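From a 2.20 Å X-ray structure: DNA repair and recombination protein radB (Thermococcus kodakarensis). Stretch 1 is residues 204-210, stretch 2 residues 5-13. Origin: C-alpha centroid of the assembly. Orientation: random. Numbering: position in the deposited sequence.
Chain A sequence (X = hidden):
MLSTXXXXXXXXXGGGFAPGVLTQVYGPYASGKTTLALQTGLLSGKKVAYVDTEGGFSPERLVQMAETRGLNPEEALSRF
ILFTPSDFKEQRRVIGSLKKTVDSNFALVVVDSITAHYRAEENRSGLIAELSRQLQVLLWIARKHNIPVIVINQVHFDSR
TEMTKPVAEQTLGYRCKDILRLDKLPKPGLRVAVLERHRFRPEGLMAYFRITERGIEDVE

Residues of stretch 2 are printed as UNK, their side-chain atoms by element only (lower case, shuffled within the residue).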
# COMPACT_ATOMS: atom_id res chain seq x y z
N GLY A 204 -0.09 5.54 17.31
CA GLY A 204 -1.09 4.86 18.10
C GLY A 204 -2.49 5.37 17.81
O GLY A 204 -3.47 4.75 18.25
N LEU A 205 -2.61 6.53 17.15
CA LEU A 205 -3.91 7.09 16.80
C LEU A 205 -4.65 6.22 15.75
O LEU A 205 -4.03 5.40 15.07
CB LEU A 205 -3.80 8.55 16.37
CG LEU A 205 -3.94 9.64 17.44
CD1 LEU A 205 -3.09 9.32 18.65
CD2 LEU A 205 -3.56 11.00 16.86
N MET A 206 -5.97 6.40 15.65
CA MET A 206 -6.83 5.59 14.77
C MET A 206 -7.78 6.42 13.95
O MET A 206 -8.12 7.53 14.31
CB MET A 206 -7.74 4.69 15.61
CG MET A 206 -7.04 3.94 16.70
SD MET A 206 -8.22 3.37 17.92
CE MET A 206 -7.59 1.76 18.02
N ALA A 207 -8.34 5.77 12.92
CA ALA A 207 -9.31 6.38 12.01
C ALA A 207 -10.25 5.25 11.62
O ALA A 207 -9.82 4.17 11.21
CB ALA A 207 -8.62 6.93 10.77
N TYR A 208 -11.54 5.48 11.82
CA TYR A 208 -12.56 4.50 11.47
C TYR A 208 -13.01 4.77 10.02
O TYR A 208 -13.07 5.93 9.57
CB TYR A 208 -13.76 4.62 12.42
CG TYR A 208 -13.45 4.18 13.83
CD1 TYR A 208 -13.36 2.82 14.14
CD2 TYR A 208 -13.16 5.12 14.83
CE1 TYR A 208 -12.97 2.40 15.42
CE2 TYR A 208 -12.77 4.71 16.12
CZ TYR A 208 -12.68 3.35 16.40
OH TYR A 208 -12.28 2.93 17.65
N PHE A 209 -13.30 3.71 9.27
CA PHE A 209 -13.77 3.90 7.91
C PHE A 209 -14.62 2.69 7.54
O PHE A 209 -14.68 1.73 8.31
CB PHE A 209 -12.57 4.11 6.95
CG PHE A 209 -11.66 2.89 6.79
CD1 PHE A 209 -10.61 2.66 7.69
CD2 PHE A 209 -11.82 2.02 5.72
CE1 PHE A 209 -9.75 1.58 7.51
CE2 PHE A 209 -10.95 0.93 5.53
CZ PHE A 209 -9.91 0.72 6.44
N ARG A 210 -15.29 2.74 6.40
CA ARG A 210 -16.08 1.60 5.93
C ARG A 210 -15.84 1.32 4.45
O ARG A 210 -15.57 2.23 3.68
CB ARG A 210 -17.59 1.79 6.22
CG ARG A 210 -18.15 3.05 5.68
CD ARG A 210 -19.58 3.29 6.08
NE ARG A 210 -19.95 4.69 5.83
CZ ARG A 210 -20.70 5.11 4.82
NH1 ARG A 210 -21.19 4.24 3.93
NH2 ARG A 210 -21.00 6.39 4.70
N UNK A 5 -8.88 10.27 0.19
CA UNK A 5 -10.27 10.51 -0.17
C UNK A 5 -11.16 10.26 1.02
O UNK A 5 -12.38 10.29 0.89
N UNK A 6 -10.54 10.10 2.19
CA UNK A 6 -11.25 9.85 3.44
C UNK A 6 -10.78 10.86 4.49
O UNK A 6 -9.57 11.00 4.78
c UNK A 6 -11.89 8.03 5.01
c UNK A 6 -10.96 8.43 3.91
o UNK A 6 -11.13 7.54 2.80
N UNK A 7 -11.74 11.59 5.05
CA UNK A 7 -11.48 12.61 6.06
C UNK A 7 -10.73 12.08 7.29
O UNK A 7 -9.80 12.70 7.78
c UNK A 7 -12.54 16.33 8.68
c UNK A 7 -12.80 14.66 6.84
c UNK A 7 -12.83 13.23 6.45
c UNK A 7 -12.58 14.85 8.32
n UNK A 7 -12.31 16.50 10.14
N UNK A 8 -11.09 10.90 7.77
CA UNK A 8 -10.44 10.35 8.93
C UNK A 8 -9.03 9.88 8.66
O UNK A 8 -8.13 10.14 9.44
c UNK A 8 -11.27 9.20 9.54
o UNK A 8 -11.44 8.10 8.66
N UNK A 9 -8.86 9.14 7.57
CA UNK A 9 -7.55 8.62 7.19
C UNK A 9 -6.57 9.77 6.90
O UNK A 9 -5.41 9.69 7.26
c UNK A 9 -8.63 5.49 5.01
c UNK A 9 -7.43 5.45 7.16
c UNK A 9 -8.34 6.28 6.27
c UNK A 9 -7.68 7.65 6.00
N UNK A 10 -7.06 10.86 6.33
CA UNK A 10 -6.25 12.02 6.02
C UNK A 10 -5.88 12.75 7.29
O UNK A 10 -4.78 13.28 7.38
o UNK A 10 -6.33 11.44 3.32
o UNK A 10 -7.66 13.10 2.78
c UNK A 10 -6.96 12.98 5.06
c UNK A 10 -6.97 12.48 3.61
N UNK A 11 -6.82 12.84 8.24
CA UNK A 11 -6.59 13.48 9.54
C UNK A 11 -5.50 12.69 10.27
O UNK A 11 -4.53 13.26 10.77
c UNK A 11 -7.86 13.47 10.41
o UNK A 11 -8.84 14.33 9.87
N UNK A 12 -5.68 11.38 10.36
CA UNK A 12 -4.71 10.51 10.99
C UNK A 12 -3.29 10.68 10.36
O UNK A 12 -2.28 10.74 11.06
c UNK A 12 -4.21 8.02 11.45
c UNK A 12 -4.58 6.59 11.06
c UNK A 12 -5.14 9.06 10.82
c UNK A 12 -4.23 8.21 12.92
N UNK A 13 -3.24 10.75 9.03
CA UNK A 13 -1.99 10.85 8.30
C UNK A 13 -1.41 12.24 8.06
O UNK A 13 -0.41 12.37 7.37
c UNK A 13 -2.74 8.15 5.58
c UNK A 13 -2.13 10.12 6.95
c UNK A 13 -2.27 8.61 6.94
c UNK A 13 -0.93 7.97 7.34

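Position 5 has no atoms beyond the backbone, and its phi of 77° is a value that favours a residue without a side chain; it is Gly5, which makes no contact with the strand. Position 6 has a carbon carrying one oxygen and one carbon, the latter 4.4 Å from CB of Phe209; this is Thr6, with CG2 as the touching methyl, a loose approach at the start of the helix, where Thr6 holds the N-cap position.

At position 7 four carbons run in a row and end in a nitrogen, the unbranched chain of a lysine. Lys7 is exposed and out of reach of the strand. Position 8 has one carbon and one oxygen, and the oxygen stands 2.9 Å from the backbone O of Tyr208. The residue is Ser8. Its OG is within hydrogen-bonding distance of that carbonyl, but its one proton has another acceptor within reach, so the bond is not settled.

Position 9 shows four carbons forked at the second, and one branch end lies 4.1 Å from CB of Ala207 and 4.3 Å from CD1 of Phe209, meeting that ring obliquely. This is Leu9, and the atom is CD2; its CA-to-CB bond points sideways, yet the end of its side chain comes nearer the strand. Position 10 has two carbons, the second carrying two oxygens, a carboxylate; Asp10 points away from the strand. One carbon and one oxygen at position 11 give Ser11, whose OG turns back within the helix to donate a hydrogen bond to O of Lys7 at 2.8 Å.

Four carbons forked at the second recur at position 12, with one branch end 3.5 Å from CB of Leu205 and the other 4.1 Å from CB of Ala207. These are CD1 and CD2 of Leu12, which thus touches both Leu205 and Ala207. Position 13 has the same forked four-carbon pattern and is Leu13, buried but out of reach of the strand.

The helix runs nearly antiparallel to the strand, at 160°, with the axes 7.2 Å apart at closest approach. Such close packing goes with a small residue at the centre: the CA atoms of Ala207 and Ser8 are 5.2 Å apart, and CB of Ala207 lies 3.5 Å from O of Ser8. Leu205 points toward the helix; from Met206 through Phe209 the directions alternate as expected of a strand, Ala207 and Phe209 toward the helix, Met206 and Tyr208 away. Leu9 and Leu12 supply most of the apolar packing against this face.

Stretch 2, residues 5-13: GTKSLDSLL
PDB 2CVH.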